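Local coordinates for 16S rRNA processing protein (PDB 2F1L) that probably acts as an accessory factor in the final step of 30S ribosomal subunit assembly, where it is needed for efficient processing of 16S rRNA, at residues 29-40 and 76-87; 114-122 and 133-144. All coordinates share one frame; numbering follows the deposited sequence.

Contact 1 (29-40 with 76-87) belongs to the N-terminal domain of RimM and contact 2 (114-122 with 133-144) to the PRC-barrel domain. Their centres are 33 Å apart and their nearest atoms about 13 Å, so they do not touch; they lie on opposite sides of the chain's centre and follow one another in sequence. Both meet the second subunit: Tyr-39 of contact 1 stacks on Phe-187 of that chain, and Glu-139 of contact 2 forms a salt bridge with Arg-102 of it. An unidentified ligand, probably from the crystallisation liquor, lies about 4 Å from the Tyr-39 side chain, and one lies about 3 Å from that of Asp-144.

Contact 1 of 2, residues 29-40 and 76-87; sequences VYGIRGEVKVYS and VLAAKLKGLDDR
Strands 35-40 and 76-81 run antiparallel, their axes 4.6 Å apart at the closest and their directions 143° apart, with Val-36/Ala-79 and Val-38/Leu-77 as hydrogen-bonded pairs and Lys-37/Ala-78 as the non-hydrogen-bonded pair between them. Four backbone hydrogen bonds fix this register, among them Val-36 N to Ala-79 O at 2.9 Å. On one face, CG2 of Val-36 lies 4.0 Å from CB of Ala-79, while its CG1 meets CD2 of Leu-84, the two side chains crossing at about a right angle. Ile-26 and Ala-90 pack on Val-36 from outside the pair. On the other face, the methyl of Ala-78 sits over the Tyr-30 ring in a CH-pi contact, CB to ring centroid 4.1 Å and 29° off the normal; the ring also stacks with His-73.

Beyond the strands, Arg-87 reaches back to loop 31-34. With CG anti to the backbone N and the chain extended to NE, its guanidinium arrives at Gly-31, where NH1 donates to O at 2.7 Å. The acceptor lies in the guanidinium plane, but NH1 stands 54° above the carbonyl plane. CG2 of Val-29 covers one guanidinium face, 3.4 Å above its plane.

Lys-80, bent at chi2 and chi4, turns its NZ to Asp-85 OD1 in a 2.7 Å salt bridge and also donates to Leu-84 O, tying the strand to the loop that follows. A water accepts from Leu-81 N and lies within hydrogen-bonding distance of Gly-34 O and Leu-84 O. Strands 35-40 and 76-81 are thus neighbours in the antiparallel sheet of the RimM N-terminal domain, and the type II turn 81-84 leads on to Asp-86 at the N-cap of helix 87-91.

Contact 2 of 2, residues 114-122 and 133-144; sequences YWHQLEGLK and VIDHLLETGAND
Trp-115 lies across Leu-137, whose CB stands over the five-membered ring, 3.7 Å from its centroid and only 12° off the normal, a CH-pi contact. Leu-137 O also lies over a face of the indole. At the ring edge NE1 points to Asp-144 OD2, a straight (169°) but weak bond at 3.4 Å; the ring and carboxylate planes are 84° apart, and the same OD2 is hydrogen-bonded to an unidentified ligand, probably from the crystallisation liquor. Farther along the indole, CH2 lies 3.9 Å from CB of Glu-139, whose own carboxylate pairs with Arg-102 of the second subunit.

Leu-118 crosses Leu-137 at about a right angle, CD1 to CD2 3.9 Å. CD1 of Ile-134 meets CB of Leu-121 at 4.1 Å; Met-179 of strand 178-181 touches both Leu-118 and Ile-134. Glu-119 runs alongside the strand near Asp-135 and His-136, its CG 3.2 Å from Asp-135 O.

Two backbone bonds fasten the type II turn 118-121 to strand 130-138: Gly-120 N to Ile-134 O at 2.8 Å, and Ile-134 N to Leu-121 O. Ile-134 is thus gripped at both its N and its O, while the weak indole bond suggests that Trp-115 is placed chiefly by apolar contact with Leu-137.

Contact 1 of 2, residues 29-40 and 76-87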
loop_
_atom_site.group_PDB
_atom_site.type_symbol
_atom_site.label_atom_id
_atom_site.label_comp_id
_atom_site.label_asym_id
_atom_site.label_seq_id
_atom_site.Cartn_x
_atom_site.Cartn_y
_atom_site.Cartn_z
ATOM N N VAL A 29 -3.930 -22.514 9.054
ATOM C CA VAL A 29 -2.847 -23.158 9.745
ATOM C C VAL A 29 -1.684 -23.185 8.815
ATOM O O VAL A 29 -1.871 -23.000 7.665
ATOM C CB VAL A 29 -3.195 -24.574 10.198
ATOM C CG1 VAL A 29 -4.304 -24.512 11.280
ATOM C CG2 VAL A 29 -3.597 -25.441 9.014
ATOM N N TYR A 30 -0.473 -23.367 9.340
ATOM C CA TYR A 30 0.706 -23.519 8.513
ATOM C C TYR A 30 1.456 -24.704 9.048
ATOM O O TYR A 30 1.900 -24.704 10.194
ATOM C CB TYR A 30 1.569 -22.276 8.605
ATOM C CG TYR A 30 2.716 -22.317 7.657
ATOM C CD1 TYR A 30 2.544 -21.949 6.349
ATOM C CD2 TYR A 30 3.974 -22.739 8.068
ATOM C CE1 TYR A 30 3.582 -22.001 5.450
ATOM C CE2 TYR A 30 5.031 -22.811 7.167
ATOM C CZ TYR A 30 4.819 -22.441 5.853
ATOM O OH TYR A 30 5.843 -22.474 4.920
ATOM N N GLY A 31 1.583 -25.729 8.222
ATOM C CA GLY A 31 2.315 -26.925 8.638
ATOM C C GLY A 31 1.514 -27.718 9.647
ATOM O O GLY A 31 0.334 -27.467 9.877
ATOM N N ILE A 32 2.157 -28.678 10.271
ATOM C CA ILE A 32 1.438 -29.644 11.065
ATOM C C ILE A 32 1.900 -29.663 12.517
ATOM O O ILE A 32 1.526 -30.544 13.270
ATOM C CB ILE A 32 1.616 -31.066 10.458
ATOM C CG1 ILE A 32 3.046 -31.526 10.599
ATOM C CG2 ILE A 32 1.206 -31.119 8.976
ATOM C CD1 ILE A 32 3.153 -32.978 10.465
ATOM N N ARG A 33 2.735 -28.714 12.895
ATOM C CA ARG A 33 3.303 -28.684 14.229
ATOM C C ARG A 33 2.677 -27.556 15.066
ATOM O O ARG A 33 3.166 -27.217 16.160
ATOM C CB ARG A 33 4.821 -28.545 14.110
ATOM C CG ARG A 33 5.465 -29.793 13.452
ATOM C CD ARG A 33 6.994 -29.649 13.319
ATOM N NE ARG A 33 7.696 -30.866 12.877
ATOM C CZ ARG A 33 7.687 -32.058 13.511
ATOM N NH1 ARG A 33 6.983 -32.264 14.625
ATOM N NH2 ARG A 33 8.367 -33.088 13.008
ATOM N N GLY A 34 1.601 -26.975 14.523
ATOM C CA GLY A 34 0.775 -26.032 15.247
ATOM C C GLY A 34 0.944 -24.557 14.953
ATOM O O GLY A 34 0.298 -23.725 15.604
ATOM N N GLU A 35 1.797 -24.218 13.991
ATOM C CA GLU A 35 1.891 -22.816 13.573
ATOM C C GLU A 35 0.621 -22.417 12.854
ATOM O O GLU A 35 -0.118 -23.270 12.307
ATOM C CB GLU A 35 3.121 -22.555 12.705
ATOM C CG GLU A 35 4.435 -22.729 13.524
ATOM C CD GLU A 35 5.730 -22.463 12.750
ATOM O OE1 GLU A 35 5.695 -21.990 11.594
ATOM O OE2 GLU A 35 6.805 -22.704 13.320
ATOM N N VAL A 36 0.370 -21.105 12.867
ATOM C CA VAL A 36 -0.768 -20.540 12.174
ATOM C C VAL A 36 -0.304 -19.587 11.050
ATOM O O VAL A 36 0.816 -19.039 11.064
ATOM C CB VAL A 36 -1.699 -19.793 13.148
ATOM C CG1 VAL A 36 -2.364 -20.752 14.122
ATOM C CG2 VAL A 36 -0.957 -18.717 13.934
ATOM N N LYS A 37 -1.185 -19.393 10.077
ATOM C CA LYS A 37 -0.945 -18.506 8.967
ATOM C C LYS A 37 -1.707 -17.216 9.276
ATOM O O LYS A 37 -2.844 -17.233 9.723
ATOM C CB LYS A 37 -1.435 -19.148 7.691
ATOM C CG LYS A 37 -0.988 -18.474 6.408
ATOM C CD LYS A 37 -2.017 -18.697 5.319
ATOM C CE LYS A 37 -1.437 -18.992 3.933
ATOM N NZ LYS A 37 -2.542 -18.721 2.967
ATOM N N VAL A 38 -1.025 -16.112 9.054
ATOM C CA VAL A 38 -1.396 -14.819 9.581
ATOM C C VAL A 38 -1.189 -13.787 8.486
ATOM O O VAL A 38 -0.147 -13.766 7.838
ATOM C CB VAL A 38 -0.512 -14.492 10.812
ATOM C CG1 VAL A 38 -0.548 -13.041 11.147
ATOM C CG2 VAL A 38 -0.998 -15.293 12.019
ATOM N N TYR A 39 -2.201 -12.962 8.243
ATOM C CA TYR A 39 -1.989 -11.790 7.440
ATOM C C TYR A 39 -1.537 -10.679 8.402
ATOM O O TYR A 39 -2.033 -10.588 9.540
ATOM C CB TYR A 39 -3.266 -11.379 6.697
ATOM C CG TYR A 39 -3.728 -12.277 5.556
ATOM C CD1 TYR A 39 -2.842 -12.849 4.681
ATOM C CD2 TYR A 39 -5.085 -12.460 5.309
ATOM C CE1 TYR A 39 -3.286 -13.621 3.602
ATOM C CE2 TYR A 39 -5.536 -13.222 4.246
ATOM C CZ TYR A 39 -4.630 -13.811 3.398
ATOM O OH TYR A 39 -5.060 -14.598 2.342
ATOM N N SER A 40 -0.584 -9.854 7.974
ATOM C CA SER A 40 -0.124 -8.741 8.814
ATOM C C SER A 40 -0.594 -7.407 8.281
ATOM O O SER A 40 -0.542 -7.195 7.096
ATOM C CB SER A 40 1.388 -8.713 8.868
ATOM O OG SER A 40 1.829 -7.489 9.397
ATOM N N VAL A 76 2.698 -13.567 3.432
ATOM C CA VAL A 76 1.999 -13.957 4.659
ATOM C C VAL A 76 2.994 -14.362 5.704
ATOM O O VAL A 76 4.162 -14.605 5.382
ATOM C CB VAL A 76 1.092 -15.162 4.467
ATOM C CG1 VAL A 76 -0.047 -14.827 3.475
ATOM C CG2 VAL A 76 1.904 -16.402 4.005
ATOM N N LEU A 77 2.530 -14.494 6.944
ATOM C CA LEU A 77 3.394 -14.894 8.013
ATOM C C LEU A 77 2.992 -16.250 8.561
ATOM O O LEU A 77 1.818 -16.604 8.513
ATOM C CB LEU A 77 3.304 -13.909 9.147
ATOM C CG LEU A 77 4.123 -12.637 9.017
ATOM C CD1 LEU A 77 3.456 -11.722 8.027
ATOM C CD2 LEU A 77 4.202 -11.920 10.381
ATOM N N ALA A 78 3.966 -16.969 9.124
ATOM C CA ALA A 78 3.708 -18.128 9.998
ATOM C C ALA A 78 4.164 -17.791 11.413
ATOM O O ALA A 78 5.256 -17.257 11.633
ATOM C CB ALA A 78 4.423 -19.383 9.494
ATOM N N ALA A 79 3.319 -18.120 12.365
ATOM C CA ALA A 79 3.517 -17.729 13.738
ATOM C C ALA A 79 3.353 -18.944 14.633
ATOM O O ALA A 79 2.443 -19.734 14.416
ATOM C CB ALA A 79 2.502 -16.704 14.100
ATOM N N LYS A 80 4.259 -19.081 15.603
ATOM C CA LYS A 80 4.207 -20.122 16.608
ATOM C C LYS A 80 3.746 -19.474 17.898
ATOM O O LYS A 80 4.411 -18.580 18.411
ATOM C CB LYS A 80 5.587 -20.778 16.788
ATOM C CG LYS A 80 5.656 -21.958 17.807
ATOM C CD LYS A 80 4.985 -23.242 17.275
ATOM C CE LYS A 80 4.944 -24.405 18.307
ATOM N NZ LYS A 80 4.448 -23.921 19.610
ATOM N N LEU A 81 2.600 -19.924 18.408
ATOM C CA LEU A 81 2.049 -19.425 19.673
ATOM C C LEU A 81 2.330 -20.407 20.812
ATOM O O LEU A 81 2.347 -21.630 20.619
ATOM C CB LEU A 81 0.552 -19.177 19.554
ATOM C CG LEU A 81 0.110 -18.366 18.331
ATOM C CD1 LEU A 81 -1.376 -18.197 18.384
ATOM C CD2 LEU A 81 0.797 -17.025 18.274
ATOM N N LYS A 82 2.536 -19.858 22.010
ATOM C CA LYS A 82 2.985 -20.664 23.131
ATOM C C LYS A 82 1.906 -21.667 23.444
ATOM O O LYS A 82 0.746 -21.314 23.517
ATOM C CB LYS A 82 3.317 -19.813 24.362
ATOM C CG LYS A 82 3.955 -20.630 25.461
ATOM C CD LYS A 82 4.520 -19.789 26.582
ATOM C CE LYS A 82 4.995 -20.698 27.683
ATOM N NZ LYS A 82 5.020 -19.986 28.985
ATOM N N GLY A 83 2.305 -22.926 23.569
ATOM C CA GLY A 83 1.390 -24.009 23.927
ATOM C C GLY A 83 0.406 -24.444 22.853
ATOM O O GLY A 83 -0.528 -25.189 23.147
ATOM N N LEU A 84 0.610 -23.993 21.621
ATOM C CA LEU A 84 -0.197 -24.433 20.476
ATOM C C LEU A 84 0.723 -25.303 19.613
ATOM O O LEU A 84 1.500 -24.799 18.798
ATOM C CB LEU A 84 -0.740 -23.207 19.713
ATOM C CG LEU A 84 -1.614 -23.392 18.485
ATOM C CD1 LEU A 84 -2.812 -24.216 18.834
ATOM C CD2 LEU A 84 -2.081 -22.083 17.950
ATOM N N ASP A 85 0.648 -26.615 19.821
ATOM C CA ASP A 85 1.626 -27.554 19.252
ATOM C C ASP A 85 1.125 -28.617 18.283
ATOM O O ASP A 85 1.863 -29.541 17.978
ATOM C CB ASP A 85 2.398 -28.205 20.384
ATOM C CG ASP A 85 3.011 -27.184 21.300
ATOM O OD1 ASP A 85 3.690 -26.257 20.812
ATOM O OD2 ASP A 85 2.810 -27.292 22.514
ATOM N N ASP A 86 -0.102 -28.516 17.780
ATOM C CA ASP A 86 -0.461 -29.308 16.573
ATOM C C ASP A 86 -1.479 -28.638 15.692
ATOM O O ASP A 86 -2.223 -27.741 16.105
ATOM C CB ASP A 86 -0.992 -30.682 16.944
ATOM C CG ASP A 86 -2.319 -30.597 17.593
ATOM O OD1 ASP A 86 -2.332 -30.190 18.752
ATOM O OD2 ASP A 86 -3.334 -30.854 16.930
ATOM N N ARG A 87 -1.519 -29.122 14.461
ATOM C CA ARG A 87 -2.349 -28.508 13.412
ATOM C C ARG A 87 -3.806 -28.487 13.792
ATOM O O ARG A 87 -4.511 -27.584 13.433
ATOM C CB ARG A 87 -2.142 -29.254 12.098
ATOM C CG ARG A 87 -2.892 -28.722 10.858
ATOM C CD ARG A 87 -2.693 -29.727 9.755
ATOM N NE ARG A 87 -3.231 -29.339 8.457
ATOM C CZ ARG A 87 -2.636 -28.501 7.624
ATOM N NH1 ARG A 87 -1.487 -27.918 7.921
ATOM N NH2 ARG A 87 -3.183 -28.262 6.466
HETATM O O HOH W 1 1.762 -22.530 17.500
HETATM O O HOH W 2 7.549 -19.719 11.923
#

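Contact 2 of 2, residues 114-122 and 133-144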
loop_
_atom_site.group_PDB
_atom_site.type_symbol
_atom_site.label_atom_id
_atom_site.label_comp_id
_atom_site.label_asym_id
_atom_site.label_seq_id
_atom_site.Cartn_x
_atom_site.Cartn_y
_atom_site.Cartn_z
ATOM N N TYR A 114 11.817 7.939 12.184
ATOM C CA TYR A 114 11.990 9.241 11.612
ATOM C C TYR A 114 12.305 9.045 10.161
ATOM O O TYR A 114 12.917 8.063 9.759
ATOM C CB TYR A 114 13.143 9.984 12.255
ATOM C CG TYR A 114 12.862 10.439 13.641
ATOM C CD1 TYR A 114 11.759 11.246 13.914
ATOM C CD2 TYR A 114 13.717 10.089 14.685
ATOM C CE1 TYR A 114 11.507 11.692 15.202
ATOM C CE2 TYR A 114 13.481 10.525 15.974
ATOM C CZ TYR A 114 12.374 11.324 16.229
ATOM O OH TYR A 114 12.152 11.755 17.514
ATOM N N TRP A 115 11.864 10.013 9.386
ATOM C CA TRP A 115 12.260 10.152 7.999
ATOM C C TRP A 115 13.776 10.128 7.813
ATOM O O TRP A 115 14.284 9.527 6.861
ATOM C CB TRP A 115 11.729 11.485 7.468
ATOM C CG TRP A 115 10.379 11.440 6.889
ATOM C CD1 TRP A 115 9.408 10.464 7.042
ATOM C CD2 TRP A 115 9.823 12.433 6.042
ATOM N NE1 TRP A 115 8.286 10.798 6.311
ATOM C CE2 TRP A 115 8.510 12.011 5.699
ATOM C CE3 TRP A 115 10.309 13.651 5.528
ATOM C CZ2 TRP A 115 7.672 12.780 4.876
ATOM C CZ3 TRP A 115 9.480 14.409 4.701
ATOM C CH2 TRP A 115 8.172 13.971 4.391
ATOM N N HIS A 116 14.490 10.799 8.696
ATOM C CA HIS A 116 15.906 10.950 8.496
ATOM C C HIS A 116 16.630 9.606 8.860
ATOM O O HIS A 116 17.712 9.326 8.341
ATOM C CB HIS A 116 16.414 12.254 9.197
ATOM C CG HIS A 116 15.670 13.511 8.780
ATOM N ND1 HIS A 116 15.145 13.694 7.515
ATOM C CD2 HIS A 116 15.384 14.647 9.464
ATOM C CE1 HIS A 116 14.564 14.880 7.443
ATOM N NE2 HIS A 116 14.692 15.476 8.613
ATOM N N GLN A 117 16.012 8.750 9.682
ATOM C CA GLN A 117 16.520 7.379 9.903
ATOM C C GLN A 117 16.462 6.431 8.678
ATOM O O GLN A 117 17.262 5.540 8.567
ATOM C CB GLN A 117 15.740 6.718 11.023
ATOM C CG GLN A 117 15.969 7.295 12.388
ATOM C CD GLN A 117 15.234 6.477 13.410
ATOM O OE1 GLN A 117 14.021 6.300 13.305
ATOM N NE2 GLN A 117 15.966 5.917 14.368
ATOM N N LEU A 118 15.488 6.609 7.790
ATOM C CA LEU A 118 15.371 5.821 6.555
ATOM C C LEU A 118 16.335 6.249 5.427
ATOM O O LEU A 118 16.715 5.421 4.599
ATOM C CB LEU A 118 13.924 5.865 6.054
ATOM C CG LEU A 118 12.906 5.343 7.092
ATOM C CD1 LEU A 118 11.504 5.537 6.571
ATOM C CD2 LEU A 118 13.158 3.882 7.471
ATOM N N GLU A 119 16.715 7.528 5.411
ATOM C CA GLU A 119 17.668 8.075 4.440
ATOM C C GLU A 119 18.972 7.310 4.454
ATOM O O GLU A 119 19.569 7.098 5.501
ATOM C CB GLU A 119 17.944 9.551 4.724
ATOM C CG GLU A 119 16.943 10.457 4.053
ATOM C CD GLU A 119 16.769 11.819 4.712
ATOM O OE1 GLU A 119 17.709 12.344 5.361
ATOM O OE2 GLU A 119 15.660 12.367 4.560
ATOM N N GLY A 120 19.415 6.894 3.283
ATOM C CA GLY A 120 20.662 6.167 3.161
ATOM C C GLY A 120 20.512 4.670 3.250
ATOM O O GLY A 120 21.470 3.970 3.026
ATOM N N LEU A 121 19.319 4.157 3.551
ATOM C CA LEU A 121 19.122 2.708 3.564
ATOM C C LEU A 121 19.163 2.166 2.159
ATOM O O LEU A 121 18.614 2.785 1.220
ATOM C CB LEU A 121 17.795 2.335 4.187
ATOM C CG LEU A 121 17.641 2.526 5.696
ATOM C CD1 LEU A 121 16.271 2.093 6.110
ATOM C CD2 LEU A 121 18.677 1.737 6.426
ATOM N N LYS A 122 19.831 1.022 2.018
ATOM C CA LYS A 122 19.863 0.290 0.768
ATOM C C LYS A 122 18.511 -0.393 0.610
ATOM O O LYS A 122 17.995 -0.986 1.543
ATOM C CB LYS A 122 20.984 -0.746 0.782
ATOM C CG LYS A 122 22.408 -0.173 0.891
ATOM C CD LYS A 122 23.403 -1.250 1.465
ATOM C CE LYS A 122 24.568 -0.701 2.373
ATOM N NZ LYS A 122 24.685 -1.548 3.649
ATOM N N VAL A 133 19.434 3.546 -2.951
ATOM C CA VAL A 133 19.362 4.027 -1.572
ATOM C C VAL A 133 18.238 5.033 -1.470
ATOM O O VAL A 133 17.962 5.757 -2.410
ATOM C CB VAL A 133 20.684 4.725 -1.065
ATOM C CG1 VAL A 133 21.795 3.724 -0.804
ATOM C CG2 VAL A 133 21.174 5.736 -2.022
ATOM N N ILE A 134 17.601 5.089 -0.316
ATOM C CA ILE A 134 16.598 6.095 -0.054
ATOM C C ILE A 134 17.324 7.411 0.071
ATOM O O ILE A 134 18.228 7.567 0.889
ATOM C CB ILE A 134 15.828 5.780 1.236
ATOM C CG1 ILE A 134 14.936 4.563 1.023
ATOM C CG2 ILE A 134 14.953 6.945 1.651
ATOM C CD1 ILE A 134 14.484 3.920 2.265
ATOM N N ASP A 135 16.940 8.352 -0.776
ATOM C CA ASP A 135 17.516 9.669 -0.778
ATOM C C ASP A 135 16.724 10.540 0.172
ATOM O O ASP A 135 17.300 11.284 0.952
ATOM C CB ASP A 135 17.447 10.254 -2.187
ATOM C CG ASP A 135 18.102 11.599 -2.280
ATOM O OD1 ASP A 135 19.330 11.629 -2.370
ATOM O OD2 ASP A 135 17.394 12.619 -2.261
ATOM N N HIS A 136 15.398 10.469 0.076
ATOM C CA HIS A 136 14.515 11.222 0.975
ATOM C C HIS A 136 13.096 10.716 0.815
ATOM O O HIS A 136 12.855 9.785 0.033
ATOM C CB HIS A 136 14.591 12.750 0.792
ATOM C CG HIS A 136 14.167 13.244 -0.558
ATOM N ND1 HIS A 136 14.989 13.180 -1.668
ATOM C CD2 HIS A 136 13.040 13.891 -0.964
ATOM C CE1 HIS A 136 14.376 13.736 -2.707
ATOM N NE2 HIS A 136 13.186 14.168 -2.310
ATOM N N LEU A 137 12.201 11.273 1.627
ATOM C CA LEU A 137 10.812 10.853 1.705
ATOM C C LEU A 137 9.931 12.007 1.322
ATOM O O LEU A 137 10.336 13.145 1.445
ATOM C CB LEU A 137 10.450 10.339 3.101
ATOM C CG LEU A 137 10.793 8.846 3.152
ATOM C CD1 LEU A 137 12.207 8.687 3.570
ATOM C CD2 LEU A 137 9.907 8.072 4.072
ATOM N N LEU A 138 8.746 11.704 0.820
ATOM C CA LEU A 138 7.791 12.735 0.437
ATOM C C LEU A 138 6.504 12.557 1.199
ATOM O O LEU A 138 6.035 11.458 1.390
ATOM C CB LEU A 138 7.455 12.679 -1.053
ATOM C CG LEU A 138 8.581 12.812 -2.075
ATOM C CD1 LEU A 138 7.984 12.663 -3.480
ATOM C CD2 LEU A 138 9.362 14.115 -1.986
ATOM N N GLU A 139 5.936 13.663 1.623
ATOM C CA GLU A 139 4.614 13.678 2.188
ATOM C C GLU A 139 3.679 13.874 0.982
ATOM O O GLU A 139 3.937 14.711 0.124
ATOM C CB GLU A 139 4.591 14.806 3.207
ATOM C CG GLU A 139 3.402 14.894 4.156
ATOM C CD GLU A 139 3.419 16.220 4.908
ATOM O OE1 GLU A 139 4.537 16.663 5.264
ATOM O OE2 GLU A 139 2.341 16.832 5.097
ATOM N N THR A 140 2.609 13.093 0.918
ATOM C CA THR A 140 1.756 13.039 -0.241
ATOM C C THR A 140 0.267 13.267 0.028
ATOM O O THR A 140 -0.550 13.226 -0.898
ATOM C CB THR A 140 1.793 11.640 -0.839
ATOM O OG1 THR A 140 1.094 10.748 0.043
ATOM C CG2 THR A 140 3.234 11.149 -1.048
ATOM N N GLY A 141 -0.130 13.464 1.265
ATOM C CA GLY A 141 -1.560 13.464 1.543
ATOM C C GLY A 141 -2.166 12.059 1.655
ATOM O O GLY A 141 -3.329 11.913 1.960
ATOM N N ALA A 142 -1.396 11.020 1.386
ATOM C CA ALA A 142 -1.793 9.659 1.710
ATOM C C ALA A 142 -0.527 8.999 2.302
ATOM O O ALA A 142 0.142 9.586 3.116
ATOM C CB ALA A 142 -2.288 8.948 0.429
ATOM N N ASN A 143 -0.115 7.841 1.841
ATOM C CA ASN A 143 1.131 7.276 2.337
ATOM C C ASN A 143 2.312 8.115 1.932
ATOM O O ASN A 143 2.314 8.719 0.868
ATOM C CB ASN A 143 1.298 5.879 1.762
ATOM C CG ASN A 143 0.078 5.089 1.955
ATOM O OD1 ASN A 143 -0.238 4.803 3.118
ATOM N ND2 ASN A 143 -0.721 4.839 0.852
ATOM N N ASP A 144 3.340 8.122 2.771
ATOM C CA ASP A 144 4.616 8.699 2.394
ATOM C C ASP A 144 5.279 7.914 1.265
ATOM O O ASP A 144 5.099 6.703 1.144
ATOM C CB ASP A 144 5.533 8.719 3.599
ATOM C CG ASP A 144 5.042 9.640 4.683
ATOM O OD1 ASP A 144 4.457 10.685 4.336
ATOM O OD2 ASP A 144 5.253 9.330 5.881
#